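Long-range contacts in ADP-ribosylating toxin CARDS (Mycoplasma pneumoniae, PDB 4TLV), which transfers the ADP-ribosyl group from NAD(+) to multiple target proteins and causes vacuolization in mammalian cells, acting as the main virulence factor of this bacterium: residues Tyr320-Leu325 and Ser355-Val360; Gln332-Leu337 and Ala437-Val442; Ser336-Thr341 and His351-Ala356. All coordinates share one frame; numbering follows the deposited sequence.

Contact 1 of 3, residues Tyr320-Leu325 and Ser355-Val360; sequences YQRICL and SAVNAV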
ATOM      1  N   TYR A 320       5.466   0.804   0.671  1.00  8.78           N
ATOM      2  CA  TYR A 320       4.506   0.746  -0.442  1.00  8.34           C
ATOM      3  C   TYR A 320       5.265   0.734  -1.766  1.00 11.39           C
ATOM      4  O   TYR A 320       4.663   0.776  -2.832  1.00 13.12           O
ATOM      5  CB  TYR A 320       3.552   1.952  -0.399  1.00 10.89           C
ATOM      6  CG  TYR A 320       2.663   1.947   0.818  1.00 10.76           C
ATOM      7  CD1 TYR A 320       1.585   1.083   0.907  1.00 12.67           C
ATOM      8  CD2 TYR A 320       2.913   2.786   1.881  1.00 11.79           C
ATOM      9  CE1 TYR A 320       0.777   1.055   2.045  1.00 13.91           C
ATOM     10  CE2 TYR A 320       2.115   2.763   3.009  1.00 13.08           C
ATOM     11  CZ  TYR A 320       1.050   1.891   3.082  1.00 16.20           C
ATOM     12  OH  TYR A 320       0.247   1.883   4.202  1.00 20.87           O
ATOM     13  N   GLN A 321       6.590   0.664  -1.672  1.00 10.38           N
ATOM     14  CA  GLN A 321       7.483   0.684  -2.837  1.00  9.47           C
ATOM     15  C   GLN A 321       7.670   2.059  -3.492  1.00  9.61           C
ATOM     16  O   GLN A 321       8.183   2.140  -4.609  1.00  9.69           O
ATOM     17  CB  GLN A 321       7.058  -0.351  -3.901  1.00 11.47           C
ATOM     18  CG  GLN A 321       7.111  -1.795  -3.431  1.00 13.29           C
ATOM     19  CD  GLN A 321       6.809  -2.796  -4.550  1.00 14.51           C
ATOM     20  OE1 GLN A 321       5.669  -3.456  -4.456  1.00 13.99           O
ATOM     21  NE2 GLN A 321       7.594  -2.956  -5.498  1.00 13.02           N
ATOM     22  N   ARG A 322       7.280   3.132  -2.803  1.00  9.71           N
ATOM     23  CA  ARG A 322       7.344   4.458  -3.395  1.00 11.60           C
ATOM     24  C   ARG A 322       8.684   5.098  -3.105  1.00 10.85           C
ATOM     25  O   ARG A 322       9.261   4.900  -2.038  1.00 10.59           O
ATOM     26  CB  ARG A 322       6.234   5.352  -2.847  1.00 11.30           C
ATOM     27  CG  ARG A 322       4.823   4.749  -2.988  1.00 11.62           C
ATOM     28  CD  ARG A 322       3.782   5.681  -2.333  1.00  9.40           C
ATOM     29  NE  ARG A 322       3.954   5.763  -0.889  1.00  9.78           N
ATOM     30  CZ  ARG A 322       3.046   6.284  -0.065  1.00 14.06           C
ATOM     31  NH1 ARG A 322       1.909   6.762  -0.557  1.00  8.83           N
ATOM     32  NH2 ARG A 322       3.284   6.365   1.251  1.00 10.94           N
ATOM     33  N   ILE A 323       9.186   5.862  -4.059  1.00 11.25           N
ATOM     34  CA  ILE A 323      10.360   6.686  -3.790  1.00 10.03           C
ATOM     35  C   ILE A 323       9.861   8.110  -3.561  1.00 12.97           C
ATOM     36  O   ILE A 323       9.388   8.760  -4.497  1.00 12.17           O
ATOM     37  CB  ILE A 323      11.344   6.652  -4.988  1.00 10.59           C
ATOM     38  CG1 ILE A 323      11.785   5.215  -5.261  1.00 13.46           C
ATOM     39  CG2 ILE A 323      12.544   7.559  -4.722  1.00 11.22           C
ATOM     40  CD1 ILE A 323      12.427   5.015  -6.649  1.00 17.97           C
ATOM     41  N   CYS A 324       9.938   8.585  -2.318  1.00 11.07           N
ATOM     42  CA  CYS A 324       9.329   9.857  -1.939  1.00 11.51           C
ATOM     43  C   CYS A 324      10.376  10.913  -1.628  1.00 11.80           C
ATOM     44  O   CYS A 324      11.439  10.593  -1.082  1.00 12.62           O
ATOM     45  CB  CYS A 324       8.479   9.699  -0.677  1.00 10.58           C
ATOM     46  SG  CYS A 324       7.253   8.394  -0.690  1.00 17.13           S
ATOM     47  N   LEU A 325      10.057  12.172  -1.944  1.00 11.04           N
ATOM     48  CA  LEU A 325      10.842  13.315  -1.480  1.00 14.59           C
ATOM     49  C   LEU A 325      10.648  13.427   0.020  1.00 15.45           C
ATOM     50  O   LEU A 325       9.545  13.211   0.515  1.00 13.68           O
ATOM     51  CB  LEU A 325      10.343  14.616  -2.099  1.00 17.03           C
ATOM     52  CG  LEU A 325      11.064  15.213  -3.295  1.00 22.76           C
ATOM     53  CD1 LEU A 325      10.449  16.587  -3.645  1.00 18.54           C
ATOM     54  CD2 LEU A 325      12.567  15.334  -3.027  1.00 15.56           C
ATOM     55  N   SER A 355       1.882  11.377  -3.420  1.00 12.14           N
ATOM     56  CA  SER A 355       2.122  10.002  -2.948  1.00 10.99           C
ATOM     57  C   SER A 355       0.811   9.297  -2.647  1.00 10.45           C
ATOM     58  O   SER A 355      -0.006   9.815  -1.899  1.00 11.74           O
ATOM     59  CB  SER A 355       2.985  10.014  -1.670  1.00 11.05           C
ATOM     60  OG  SER A 355       4.167  10.778  -1.845  1.00 12.58           O
ATOM     61  N   ALA A 356       0.616   8.105  -3.207  1.00 11.21           N
ATOM     62  CA  ALA A 356      -0.643   7.380  -3.055  1.00 12.26           C
ATOM     63  C   ALA A 356      -0.317   5.919  -2.858  1.00 13.72           C
ATOM     64  O   ALA A 356       0.478   5.360  -3.611  1.00 11.84           O
ATOM     65  CB  ALA A 356      -1.491   7.528  -4.312  1.00 12.62           C
ATOM     66  N   VAL A 357      -0.949   5.289  -1.875  1.00 11.08           N
ATOM     67  CA  VAL A 357      -0.575   3.923  -1.525  1.00 10.27           C
ATOM     68  C   VAL A 357      -1.023   2.906  -2.560  1.00 13.53           C
ATOM     69  O   VAL A 357      -0.507   1.793  -2.590  1.00 11.73           O
ATOM     70  CB  VAL A 357      -1.090   3.514  -0.136  1.00 10.11           C
ATOM     71  CG1 VAL A 357      -0.457   4.390   0.939  1.00 11.32           C
ATOM     72  CG2 VAL A 357      -2.616   3.589  -0.080  1.00 12.56           C
ATOM     73  N   ASN A 358      -1.992   3.284  -3.394  1.00 10.72           N
ATOM     74  CA  ASN A 358      -2.542   2.364  -4.372  1.00 12.23           C
ATOM     75  C   ASN A 358      -2.109   2.649  -5.805  1.00 14.65           C
ATOM     76  O   ASN A 358      -2.612   2.029  -6.721  1.00 18.20           O
ATOM     77  CB  ASN A 358      -4.081   2.332  -4.299  1.00 11.90           C
ATOM     78  CG  ASN A 358      -4.707   3.716  -4.489  1.00 14.10           C
ATOM     79  OD1 ASN A 358      -4.137   4.731  -4.080  1.00 12.41           O
ATOM     80  ND2 ASN A 358      -5.888   3.757  -5.114  1.00 10.82           N
ATOM     81  N   ALA A 359      -1.188   3.581  -6.005  1.00 15.79           N
ATOM     82  CA  ALA A 359      -0.792   3.943  -7.374  1.00 14.51           C
ATOM     83  C   ALA A 359       0.327   3.033  -7.881  1.00 16.38           C
ATOM     84  O   ALA A 359       1.482   3.155  -7.449  1.00 14.68           O
ATOM     85  CB  ALA A 359      -0.357   5.412  -7.423  1.00 14.44           C
ATOM     86  N   VAL A 360      -0.010   2.124  -8.795  1.00 12.80           N
ATOM     87  CA  VAL A 360       0.973   1.176  -9.318  1.00 16.05           C
ATOM     88  C   VAL A 360       2.121   1.914 -10.008  1.00 14.68           C
ATOM     89  O   VAL A 360       3.269   1.485  -9.938  1.00 13.39           O
ATOM     90  CB  VAL A 360       0.323   0.144 -10.270  1.00 16.50           C
ATOM     91  CG1 VAL A 360       1.383  -0.778 -10.893  1.00 15.18           C
ATOM     92  CG2 VAL A 360      -0.715  -0.696  -9.516  1.00 20.36           C
TER
HETATM   93  O   HOH W   1       0.345   8.769   0.743  1.00 13.15           O
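Tyr320 and Arg322, just ahead of the short strand 323-325, meet the loop Ser355-Val360, which bends through a type I beta turn from Ala356 to Ala359 inside the beta-trefoil D2 domain. The apolar part is a CH-pi contact. Val357 CG1 stands over the middle of one face of the Tyr320 ring, 3.5 Å from its centroid. The two side chains lie side by side and point the same way, with CG1 anti to the carbonyl carbon of Val357 (chi1 -63°).

The polar part is carried by water. Arg322 NH1 donates to a water 2.9 Å away, which in turn donates a hydrogen bond to Ser355 O. The rest of the guanidinium is gripped from outside the two segments, NE by a salt bridge to Asp318 and NH2 by a hydrogen bond to Thr439 O, so each nitrogen has a partner and the group's rotation is fixed. Asp318 probably balances the charge of this buried arginine.

Packing completes the contact: Ser355 CB lies over one face of the guanidinium, 3.6 Å from Arg322 NH1. At the guanidinium edge, near its plane, Ala356 N lies 3.2 Å from Arg322 NH1; both are donors, and Ala356 N bonds instead to Gln362 OE1.

Contact 2 of 3, residues Gln332-Leu337 and Ala437-Val442; sequences QISLSL and ASTFFV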
ATOM      1  N   GLN A 332       0.944  20.370   2.880  1.00 16.84           N
ATOM      2  CA  GLN A 332       1.050  19.134   3.645  1.00 15.78           C
ATOM      3  C   GLN A 332       0.912  17.844   2.826  1.00 16.80           C
ATOM      4  O   GLN A 332       0.555  16.807   3.364  1.00 15.86           O
ATOM      5  CB  GLN A 332       0.062  19.131   4.815  1.00 15.60           C
ATOM      6  CG  GLN A 332       0.172  20.353   5.714  1.00 16.39           C
ATOM      7  CD  GLN A 332      -1.014  20.475   6.650  1.00 17.53           C
ATOM      8  OE1 GLN A 332      -2.152  20.650   6.211  1.00 17.50           O
ATOM      9  NE2 GLN A 332      -0.757  20.346   7.946  1.00 17.41           N
ATOM     10  N   ILE A 333       1.214  17.889   1.537  1.00 16.20           N
ATOM     11  CA  ILE A 333       1.230  16.634   0.800  1.00 16.77           C
ATOM     12  C   ILE A 333       2.651  16.160   0.495  1.00 14.28           C
ATOM     13  O   ILE A 333       3.604  16.941   0.449  1.00 15.60           O
ATOM     14  CB  ILE A 333       0.361  16.640  -0.465  1.00 26.25           C
ATOM     15  CG1 ILE A 333       0.853  17.694  -1.438  1.00 21.38           C
ATOM     16  CG2 ILE A 333      -1.150  16.802  -0.126  1.00 16.68           C
ATOM     17  CD1 ILE A 333      -0.182  18.059  -2.462  1.00 27.42           C
ATOM     18  N   SER A 334       2.758  14.853   0.333  1.00 14.01           N
ATOM     19  CA  SER A 334       4.005  14.164   0.045  1.00 13.24           C
ATOM     20  C   SER A 334       4.021  13.890  -1.454  1.00 13.98           C
ATOM     21  O   SER A 334       2.966  13.682  -2.052  1.00 13.47           O
ATOM     22  CB  SER A 334       4.021  12.839   0.815  1.00 13.24           C
ATOM     23  OG  SER A 334       5.114  12.029   0.428  1.00 16.11           O
ATOM     24  N   LEU A 335       5.207  13.928  -2.059  1.00 10.70           N
ATOM     25  CA  LEU A 335       5.368  13.657  -3.487  1.00 12.32           C
ATOM     26  C   LEU A 335       6.283  12.458  -3.748  1.00 12.38           C
ATOM     27  O   LEU A 335       7.284  12.281  -3.055  1.00 13.82           O
ATOM     28  CB  LEU A 335       5.943  14.889  -4.186  1.00 14.01           C
ATOM     29  CG  LEU A 335       5.064  16.147  -4.115  1.00 17.79           C
ATOM     30  CD1 LEU A 335       5.907  17.405  -4.426  1.00 16.25           C
ATOM     31  CD2 LEU A 335       3.849  16.026  -5.047  1.00 14.64           C
ATOM     32  N   SER A 336       5.935  11.661  -4.760  1.00  9.11           N
ATOM     33  CA  SER A 336       6.639  10.419  -5.102  1.00 11.83           C
ATOM     34  C   SER A 336       6.982  10.386  -6.588  1.00 12.00           C
ATOM     35  O   SER A 336       6.255  10.951  -7.408  1.00 12.44           O
ATOM     36  CB  SER A 336       5.742   9.206  -4.796  1.00  9.64           C
ATOM     37  OG  SER A 336       5.581   9.026  -3.404  1.00 14.72           O
ATOM     38  N   LEU A 337       8.095   9.735  -6.921  1.00 12.39           N
ATOM     39  CA  LEU A 337       8.462   9.457  -8.303  1.00 13.48           C
ATOM     40  C   LEU A 337       7.380   8.621  -8.954  1.00 14.46           C
ATOM     41  O   LEU A 337       6.945   7.606  -8.400  1.00 13.31           O
ATOM     42  CB  LEU A 337       9.794   8.700  -8.358  1.00 12.21           C
ATOM     43  CG  LEU A 337      11.037   9.591  -8.455  1.00 15.03           C
ATOM     44  CD1 LEU A 337      11.140  10.593  -7.329  1.00 12.21           C
ATOM     45  CD2 LEU A 337      12.308   8.734  -8.557  1.00 15.25           C
ATOM     46  N   ALA A 437       6.356   4.002   6.060  1.00 11.63           N
ATOM     47  CA  ALA A 437       5.766   5.092   5.303  1.00 13.39           C
ATOM     48  C   ALA A 437       5.418   6.274   6.199  1.00 13.67           C
ATOM     49  O   ALA A 437       5.234   6.110   7.398  1.00 15.18           O
ATOM     50  CB  ALA A 437       4.515   4.592   4.586  1.00 10.84           C
ATOM     51  N   SER A 438       5.316   7.461   5.609  1.00 11.82           N
ATOM     52  CA  SER A 438       5.043   8.672   6.389  1.00 14.60           C
ATOM     53  C   SER A 438       3.695   9.308   6.065  1.00 13.04           C
ATOM     54  O   SER A 438       3.188  10.111   6.850  1.00 15.07           O
ATOM     55  CB  SER A 438       6.154   9.702   6.204  1.00 17.16           C
ATOM     56  OG  SER A 438       6.099  10.256   4.905  1.00 20.75           O
ATOM     57  N   THR A 439       3.131   8.961   4.911  1.00 12.07           N
ATOM     58  CA  THR A 439       1.763   9.364   4.570  1.00 13.66           C
ATOM     59  C   THR A 439       0.985   8.200   3.990  1.00 14.20           C
ATOM     60  O   THR A 439       1.562   7.259   3.429  1.00 12.41           O
ATOM     61  CB  THR A 439       1.704  10.552   3.587  1.00 11.25           C
ATOM     62  OG1 THR A 439       2.221  10.160   2.304  1.00 12.50           O
ATOM     63  CG2 THR A 439       2.470  11.777   4.164  1.00 11.61           C
ATOM     64  N   PHE A 440      -0.335   8.269   4.131  1.00 11.14           N
ATOM     65  CA  PHE A 440      -1.189   7.132   3.807  1.00 11.46           C
ATOM     66  C   PHE A 440      -2.410   7.570   3.002  1.00 10.65           C
ATOM     67  O   PHE A 440      -3.552   7.341   3.399  1.00 16.27           O
ATOM     68  CB  PHE A 440      -1.595   6.452   5.108  1.00 11.40           C
ATOM     69  CG  PHE A 440      -0.419   6.062   5.957  1.00 12.41           C
ATOM     70  CD1 PHE A 440       0.124   6.954   6.870  1.00 13.33           C
ATOM     71  CD2 PHE A 440       0.158   4.815   5.825  1.00 11.01           C
ATOM     72  CE1 PHE A 440       1.211   6.607   7.651  1.00 17.13           C
ATOM     73  CE2 PHE A 440       1.258   4.461   6.605  1.00 14.11           C
ATOM     74  CZ  PHE A 440       1.788   5.357   7.505  1.00 13.42           C
ATOM     75  N   PHE A 441      -2.156   8.212   1.868  1.00  9.43           N
ATOM     76  CA  PHE A 441      -3.225   8.704   0.999  1.00 10.72           C
ATOM     77  C   PHE A 441      -3.620   7.653  -0.029  1.00 14.15           C
ATOM     78  O   PHE A 441      -2.752   7.055  -0.672  1.00 11.65           O
ATOM     79  CB  PHE A 441      -2.769   9.952   0.231  1.00 10.50           C
ATOM     80  CG  PHE A 441      -2.184  11.036   1.099  1.00 13.85           C
ATOM     81  CD1 PHE A 441      -2.625  11.227   2.406  1.00 12.06           C
ATOM     82  CD2 PHE A 441      -1.218  11.891   0.582  1.00 10.88           C
ATOM     83  CE1 PHE A 441      -2.082  12.246   3.198  1.00 15.34           C
ATOM     84  CE2 PHE A 441      -0.681  12.918   1.358  1.00 13.83           C
ATOM     85  CZ  PHE A 441      -1.117  13.090   2.666  1.00 16.07           C
ATOM     86  N   VAL A 442      -4.927   7.431  -0.185  1.00 11.74           N
ATOM     87  CA  VAL A 442      -5.447   6.560  -1.250  1.00  9.66           C
ATOM     88  C   VAL A 442      -6.039   7.423  -2.351  1.00 10.82           C
ATOM     89  O   VAL A 442      -6.793   8.360  -2.067  1.00 11.58           O
ATOM     90  CB  VAL A 442      -6.582   5.617  -0.754  1.00 11.87           C
ATOM     91  CG1 VAL A 442      -7.049   4.700  -1.898  1.00  9.51           C
ATOM     92  CG2 VAL A 442      -6.117   4.795   0.435  1.00 12.88           C
TER
HETATM   93  O   HOH W   2       4.960   9.984   2.227  1.00 14.01           O
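The Phe441 ring turns its edge to Gln332-Ser334: near its plane sit Gln332 O, 4.1 Å from Phe441 CZ, and Ser334 N, just as far from CE2. Ile333 CG2 comes in obliquely, 4.2 Å from Phe441 CE2, and the two side chains cross at about a right angle. One face of the ring carries Thr439 CB of its own segment, offset toward the rim. Phe483, on strand 481-485 of D3, adds an edge-to-face ring contact.

Beside the ring, Ser334 CB packs against Thr439 OG1 at 3.6 Å. The hydroxyls themselves are bridged by a water that bonds Ser334 OG, Thr439 OG1 and Ser438 OG together. Ser334 OG stands anti to its backbone N (chi1 171°) and also bonds Ser355 OG. Ser334 N, by contrast, is buried by the contact with no hydrogen-bond partner in the model.

This is a seam between domains. Gln332-Leu337 leads into strand 335-340 of the D2 trefoil, while Ala437-Val442 passes from D2 into D3. Gln332 hydrogen-bonds into D3, OE1 to Met516 N and NE2 to Asp515 OD1. Strand 441-443 is an outermost strand of the D3 sheet, next to strand 473-476.

Contact 3 of 3, residues Ser336-Thr341 and His351-Ala356; sequences SLTAFT and HLSVSA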
ATOM      1  N   SER A 336       5.935  11.661  -4.760  1.00  9.11           N
ATOM      2  CA  SER A 336       6.639  10.419  -5.102  1.00 11.83           C
ATOM      3  C   SER A 336       6.982  10.386  -6.588  1.00 12.00           C
ATOM      4  O   SER A 336       6.255  10.951  -7.408  1.00 12.44           O
ATOM      5  CB  SER A 336       5.742   9.206  -4.796  1.00  9.64           C
ATOM      6  OG  SER A 336       5.581   9.026  -3.404  1.00 14.72           O
ATOM      7  N   LEU A 337       8.095   9.735  -6.921  1.00 12.39           N
ATOM      8  CA  LEU A 337       8.462   9.457  -8.303  1.00 13.48           C
ATOM      9  C   LEU A 337       7.380   8.621  -8.954  1.00 14.46           C
ATOM     10  O   LEU A 337       6.945   7.606  -8.400  1.00 13.31           O
ATOM     11  CB  LEU A 337       9.794   8.700  -8.358  1.00 12.21           C
ATOM     12  CG  LEU A 337      11.037   9.591  -8.455  1.00 15.03           C
ATOM     13  CD1 LEU A 337      11.140  10.593  -7.329  1.00 12.21           C
ATOM     14  CD2 LEU A 337      12.308   8.734  -8.557  1.00 15.25           C
ATOM     15  N   THR A 338       6.958   9.037 -10.141  1.00 12.31           N
ATOM     16  CA  THR A 338       5.840   8.399 -10.808  1.00 15.05           C
ATOM     17  C   THR A 338       6.227   8.160 -12.269  1.00 16.43           C
ATOM     18  O   THR A 338       6.732   9.065 -12.933  1.00 18.55           O
ATOM     19  CB  THR A 338       4.588   9.303 -10.719  1.00 18.35           C
ATOM     20  OG1 THR A 338       4.339   9.648  -9.346  1.00 15.75           O
ATOM     21  CG2 THR A 338       3.367   8.620 -11.302  1.00 16.18           C
ATOM     22  N   ALA A 339       6.024   6.936 -12.749  1.00 13.65           N
ATOM     23  CA  ALA A 339       6.325   6.589 -14.133  1.00 19.28           C
ATOM     24  C   ALA A 339       5.112   6.886 -15.016  1.00 21.60           C
ATOM     25  O   ALA A 339       4.085   6.218 -14.911  1.00 18.14           O
ATOM     26  CB  ALA A 339       6.701   5.123 -14.235  1.00 18.62           C
ATOM     27  N   PHE A 340       5.237   7.905 -15.866  1.00 24.79           N
ATOM     28  CA  PHE A 340       4.151   8.330 -16.752  1.00 25.33           C
ATOM     29  C   PHE A 340       4.394   7.880 -18.189  1.00 26.66           C
ATOM     30  O   PHE A 340       5.528   7.850 -18.658  1.00 24.73           O
ATOM     31  CB  PHE A 340       4.024   9.851 -16.739  1.00 26.26           C
ATOM     32  CG  PHE A 340       3.387  10.401 -15.504  1.00 26.73           C
ATOM     33  CD1 PHE A 340       2.004  10.367 -15.347  1.00 29.77           C
ATOM     34  CD2 PHE A 340       4.159  10.976 -14.507  1.00 20.33           C
ATOM     35  CE1 PHE A 340       1.411  10.882 -14.204  1.00 32.45           C
ATOM     36  CE2 PHE A 340       3.565  11.509 -13.365  1.00 23.32           C
ATOM     37  CZ  PHE A 340       2.195  11.458 -13.215  1.00 26.59           C
ATOM     38  N   THR A 341       3.324   7.539 -18.892  1.00 30.50           N
ATOM     39  CA  THR A 341       3.429   7.155 -20.293  1.00 36.30           C
ATOM     40  C   THR A 341       3.778   8.361 -21.157  1.00 37.14           C
ATOM     41  O   THR A 341       3.454   9.505 -20.818  1.00 37.48           O
ATOM     42  CB  THR A 341       2.104   6.608 -20.807  1.00 39.15           C
ATOM     43  OG1 THR A 341       1.088   7.602 -20.609  1.00 40.48           O
ATOM     44  CG2 THR A 341       1.725   5.341 -20.060  1.00 36.15           C
ATOM     45  N   HIS A 351       8.297  11.695 -13.192  1.00 16.81           N
ATOM     46  CA  HIS A 351       7.813  13.021 -12.817  1.00 15.24           C
ATOM     47  C   HIS A 351       7.199  12.847 -11.427  1.00 18.30           C
ATOM     48  O   HIS A 351       6.841  11.740 -11.054  1.00 15.94           O
ATOM     49  CB  HIS A 351       6.726  13.436 -13.818  1.00 16.95           C
ATOM     50  CG  HIS A 351       6.441  14.903 -13.859  1.00 20.53           C
ATOM     51  ND1 HIS A 351       7.208  15.951 -14.239  1.00 24.56           N
ATOM     52  CD2 HIS A 351       5.213  15.434 -13.518  1.00 24.54           C
ATOM     53  CE1 HIS A 351       6.448  17.090 -14.091  1.00 22.42           C
ATOM     54  NE2 HIS A 351       5.245  16.748 -13.663  1.00 24.46           N
ATOM     55  N   LEU A 352       7.046  13.923 -10.665  1.00 12.75           N
ATOM     56  CA  LEU A 352       6.456  13.783  -9.335  1.00 15.13           C
ATOM     57  C   LEU A 352       4.938  13.754  -9.413  1.00 19.88           C
ATOM     58  O   LEU A 352       4.346  14.348 -10.316  1.00 16.56           O
ATOM     59  CB  LEU A 352       6.897  14.928  -8.414  1.00 14.87           C
ATOM     60  CG  LEU A 352       8.381  15.032  -8.052  1.00 16.86           C
ATOM     61  CD1 LEU A 352       8.585  16.222  -7.105  1.00 13.12           C
ATOM     62  CD2 LEU A 352       8.867  13.738  -7.407  1.00 15.62           C
ATOM     63  N   SER A 353       4.313  13.039  -8.482  1.00 14.81           N
ATOM     64  CA  SER A 353       2.893  13.232  -8.213  1.00 14.77           C
ATOM     65  C   SER A 353       2.589  12.946  -6.744  1.00 15.24           C
ATOM     66  O   SER A 353       3.449  12.469  -6.005  1.00 14.07           O
ATOM     67  CB  SER A 353       2.001  12.401  -9.144  1.00 18.16           C
ATOM     68  OG  SER A 353       2.113  11.036  -8.857  1.00 20.24           O
ATOM     69  N   VAL A 354       1.376  13.269  -6.315  1.00 14.76           N
ATOM     70  CA  VAL A 354       0.985  13.090  -4.917  1.00 13.16           C
ATOM     71  C   VAL A 354       1.145  11.617  -4.504  1.00 10.70           C
ATOM     72  O   VAL A 354       0.614  10.720  -5.162  1.00 11.36           O
ATOM     73  CB  VAL A 354      -0.460  13.570  -4.688  1.00 15.22           C
ATOM     74  CG1 VAL A 354      -0.964  13.205  -3.276  1.00 11.38           C
ATOM     75  CG2 VAL A 354      -0.535  15.078  -4.881  1.00 16.37           C
ATOM     76  N   SER A 355       1.882  11.377  -3.420  1.00 12.14           N
ATOM     77  CA  SER A 355       2.122  10.002  -2.948  1.00 10.99           C
ATOM     78  C   SER A 355       0.811   9.297  -2.647  1.00 10.45           C
ATOM     79  O   SER A 355      -0.006   9.815  -1.899  1.00 11.74           O
ATOM     80  CB  SER A 355       2.985  10.014  -1.670  1.00 11.05           C
ATOM     81  OG  SER A 355       4.167  10.778  -1.845  1.00 12.58           O
ATOM     82  N   ALA A 356       0.616   8.105  -3.207  1.00 11.21           N
ATOM     83  CA  ALA A 356      -0.643   7.380  -3.055  1.00 12.26           C
ATOM     84  C   ALA A 356      -0.317   5.919  -2.858  1.00 13.72           C
ATOM     85  O   ALA A 356       0.478   5.360  -3.611  1.00 11.84           O
ATOM     86  CB  ALA A 356      -1.491   7.528  -4.312  1.00 12.62           C
TER
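Thr338 and Ser353 turn their side chains to the same face of the sheet, and Thr338 OG1 meets Ser353 OG at 2.7 Å in a hydrogen bond that either hydroxyl could donate. Ser353 OG also has a weak bond from Gln362 NE2. At the start of the first segment, Ser336 OG lies beside its own backbone N (chi1 -70°) and pairs with Ser355 OG, again at 2.7 Å and with the proton undecided.

Phe340, further on in the same strand, points toward the partner strand. Its ring crosses the His351 side chain obliquely, with Phe340 CD2 3.6 Å from His351 CB, and presents Phe340 CE2 to the edge of the imidazole. Ser353 CB lies near the plane of the phenyl ring at its edge, and Thr338 CG2 from the same strand rests over one of its faces, offset toward the rim.

Leu337 and Leu352 point to the opposite face and also cross obliquely, meeting through Leu337 CD1 and Leu352 CD2 at 3.9 Å. They form a non-hydrogen-bonded pair between two hydrogen-bonded ones. In one of these, Ser336 N bonds Ser353 O at 2.9 Å, nearly straight, and Ser353 N returns to Ser336 O. In the other, Thr338 N reaches His351 O in a more bent bond (133°), with His351 N returning to Thr338 O.

The short axes of 336-340 and 351-354 lie at 113° between their N-to-C directions, far from a straight antiparallel pair. Strands 335-340 and 348-354 form a beta hairpin, the repeated building element of the beta-trefoil fold, here in D2.

How the contacts relate
Following the chain from the N terminus, Tyr320-Leu325 comes first, then 332-341, which runs into strand 335-340 and supplies the first segments of contacts 2 and 3, then 351-360, and last Ala437-Val442. Contact 3 closes the shortest loop, the hairpin, with 9 intervening residues; contact 1 closes one of 29 and contact 2 one of 99. Contact 3 lies within the spans of both others and shares Ser355 and Ala356 with contact 1. Contacts 1 and 2 cross, since their segments alternate. Ile323 O bonded to Leu337 N joins contacts 1 and 3, while Arg322 NH2 bonds Thr439 O and so links contact 1 to the second segment of contact 2. Contacts 1 and 3 tie D2 together internally; contact 2 extends the set to D3.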